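Emp46p (Saccharomyces cerevisiae, PDB 2A6V) acts as a cargo receptor with a potassium-bound, calcium-independent carbohydrate recognition domain and takes part in the secretion of glycoproteins. Local coordinates at residues 71-76 against 211-216. Residues are numbered along the deposited sequence; the frame is centred on the assembly and turned at random.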
loop_
_atom_site.group_PDB
_atom_site.type_symbol
_atom_site.label_atom_id
_atom_site.label_comp_id
_atom_site.label_asym_id
_atom_site.label_seq_id
_atom_site.Cartn_x
_atom_site.Cartn_y
_atom_site.Cartn_z
ATOM N N THR A 71 -7.081 -0.736 -5.233
ATOM C CA THR A 71 -7.892 -1.905 -5.483
ATOM C C THR A 71 -6.925 -3.040 -5.704
ATOM O O THR A 71 -6.063 -2.961 -6.588
ATOM C CB THR A 71 -8.783 -1.692 -6.695
ATOM O OG1 THR A 71 -9.664 -0.589 -6.429
ATOM C CG2 THR A 71 -9.646 -2.913 -6.959
ATOM N N PHE A 72 -7.069 -4.094 -4.923
ATOM C CA PHE A 72 -6.073 -5.154 -4.864
ATOM C C PHE A 72 -6.743 -6.504 -4.643
ATOM O O PHE A 72 -7.909 -6.587 -4.275
ATOM C CB PHE A 72 -5.092 -4.871 -3.697
ATOM C CG PHE A 72 -5.720 -5.053 -2.346
ATOM C CD1 PHE A 72 -5.725 -6.294 -1.733
ATOM C CD2 PHE A 72 -6.381 -3.999 -1.732
ATOM C CE1 PHE A 72 -6.376 -6.477 -0.532
ATOM C CE2 PHE A 72 -7.020 -4.199 -0.513
ATOM C CZ PHE A 72 -6.990 -5.434 0.071
ATOM N N ARG A 73 -6.006 -7.572 -4.853
ATOM C CA ARG A 73 -6.419 -8.871 -4.370
ATOM C C ARG A 73 -5.219 -9.770 -4.114
ATOM O O ARG A 73 -4.118 -9.519 -4.594
ATOM C CB ARG A 73 -7.387 -9.547 -5.340
ATOM C CG ARG A 73 -6.766 -9.892 -6.679
ATOM C CD ARG A 73 -7.799 -10.382 -7.667
ATOM N NE ARG A 73 -7.157 -10.639 -8.947
ATOM C CZ ARG A 73 -7.795 -10.849 -10.082
ATOM N NH1 ARG A 73 -9.109 -10.917 -10.136
ATOM N NH2 ARG A 73 -7.084 -11.039 -11.183
ATOM N N SER A 74 -5.456 -10.835 -3.372
ATOM C CA SER A 74 -4.513 -11.920 -3.241
ATOM C C SER A 74 -5.217 -13.148 -3.763
ATOM O O SER A 74 -6.283 -13.486 -3.293
ATOM C CB SER A 74 -4.136 -12.173 -1.788
ATOM O OG SER A 74 -3.363 -13.367 -1.713
ATOM N N PHE A 75 -4.615 -13.798 -4.747
ATOM C CA PHE A 75 -5.200 -14.954 -5.403
ATOM C C PHE A 75 -4.264 -16.154 -5.406
ATOM O O PHE A 75 -3.038 -16.027 -5.542
ATOM C CB PHE A 75 -5.565 -14.598 -6.845
ATOM C CG PHE A 75 -6.151 -15.740 -7.603
ATOM C CD1 PHE A 75 -7.431 -16.175 -7.327
ATOM C CD2 PHE A 75 -5.410 -16.397 -8.581
ATOM C CE1 PHE A 75 -7.973 -17.272 -8.024
ATOM C CE2 PHE A 75 -5.950 -17.476 -9.283
ATOM C CZ PHE A 75 -7.228 -17.908 -8.997
ATOM N N GLY A 76 -4.841 -17.336 -5.270
ATOM C CA GLY A 76 -4.120 -18.565 -5.525
ATOM C C GLY A 76 -3.601 -19.354 -4.344
ATOM O O GLY A 76 -3.183 -20.508 -4.503
ATOM N N GLU A 211 -1.837 -8.728 -6.114
ATOM C CA GLU A 211 -2.166 -8.033 -7.366
ATOM C C GLU A 211 -2.770 -6.672 -7.114
ATOM O O GLU A 211 -3.544 -6.502 -6.173
ATOM C CB GLU A 211 -3.114 -8.867 -8.204
ATOM C CG GLU A 211 -2.649 -10.303 -8.356
ATOM C CD GLU A 211 -3.481 -11.151 -9.286
ATOM O OE1 GLU A 211 -4.485 -10.647 -9.830
ATOM O OE2 GLU A 211 -3.123 -12.324 -9.487
ATOM N N ILE A 212 -2.434 -5.703 -7.971
ATOM C CA ILE A 212 -2.991 -4.352 -7.931
ATOM C C ILE A 212 -3.818 -4.137 -9.212
ATOM O O ILE A 212 -3.274 -4.201 -10.325
ATOM C CB ILE A 212 -1.879 -3.290 -7.809
ATOM C CG1 ILE A 212 -1.037 -3.517 -6.537
ATOM C CG2 ILE A 212 -2.457 -1.913 -7.831
ATOM C CD1 ILE A 212 -1.780 -3.336 -5.216
ATOM N N LEU A 213 -5.097 -3.838 -9.062
ATOM C CA LEU A 213 -5.990 -3.663 -10.204
ATOM C C LEU A 213 -6.223 -2.195 -10.538
ATOM O O LEU A 213 -6.463 -1.854 -11.703
ATOM C CB LEU A 213 -7.340 -4.335 -9.931
ATOM C CG LEU A 213 -7.366 -5.841 -10.184
ATOM C CD1 LEU A 213 -6.487 -6.602 -9.236
ATOM C CD2 LEU A 213 -8.807 -6.290 -10.121
ATOM N N LYS A 214 -6.156 -1.308 -9.537
ATOM C CA LYS A 214 -6.475 0.099 -9.712
ATOM C C LYS A 214 -5.833 0.889 -8.580
ATOM O O LYS A 214 -5.591 0.370 -7.478
ATOM C CB LYS A 214 -7.981 0.326 -9.733
ATOM C CG LYS A 214 -8.456 1.712 -10.059
ATOM C CD LYS A 214 -10.007 1.746 -10.337
ATOM C CE LYS A 214 -10.803 0.671 -9.620
ATOM N NZ LYS A 214 -12.289 0.875 -9.776
ATOM N N MET A 215 -5.500 2.128 -8.874
ATOM C CA MET A 215 -5.105 3.072 -7.827
ATOM C C MET A 215 -5.465 4.488 -8.245
ATOM O O MET A 215 -5.154 4.900 -9.357
ATOM C CB MET A 215 -3.611 2.965 -7.501
ATOM C CG MET A 215 -3.134 3.923 -6.373
ATOM S SD MET A 215 -2.828 5.615 -6.961
ATOM C CE MET A 215 -2.257 6.410 -5.505
ATOM N N LYS A 216 -6.167 5.206 -7.387
ATOM C CA LYS A 216 -6.563 6.585 -7.633
ATOM C C LYS A 216 -6.230 7.424 -6.424
ATOM O O LYS A 216 -6.404 6.982 -5.286
ATOM C CB LYS A 216 -8.064 6.687 -7.883
ATOM C CG LYS A 216 -8.555 6.022 -9.143
ATOM C CD LYS A 216 -10.068 6.196 -9.317
ATOM C CE LYS A 216 -10.566 5.598 -10.626
ATOM N NZ LYS A 216 -12.055 5.490 -10.678
#
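A classic beta bulge interrupts the antiparallel pairing of strands 66-75 and 209-218 where Leu213 and Lys214 together face Thr71. Thr71 N gives an almost straight hydrogen bond to Lys214 O (2.9 Å), while Thr71 O takes Leu213 N at 2.8 Å and, weakly, Lys214 N at 3.4 Å. Past the bulge the register is regular again: Arg73 and Glu211 form a hydrogen-bonded pair, with N to O bonds in both directions.

The same two residues meet again through their side chains. With CG between its backbone N and carbonyl carbon (chi1 65°), Arg73 rises from the sheet and runs extended to a guanidinium that grips Glu211 OE1 side-on, NE at 2.8 Å and NH2 at 3.0 Å from that one oxygen. OE1 lies in the guanidinium plane, but the carboxylate is turned 66° from it; NE meets OE1 from above the carboxylate plane, while NH2 is received on the syn lone pair of OE1. Arg41 makes a second salt bridge to OE1, and Ser209 OG hydrogen-bonds to OE2, so the carboxylate is held at both oxygens. Leu213 CD1 lies over one guanidinium face.

Thr71, Arg73, Glu211 and Lys214 share one face; on the opposite face, Phe72 CB touches Ile212 CD1 at 4.0 Å. Phe72 rests on Leu85 and Ile212 on Phe87, both of strand 84-90 in the facing sheet, joining the two antiparallel sheets of the legume-like lectin beta sandwich.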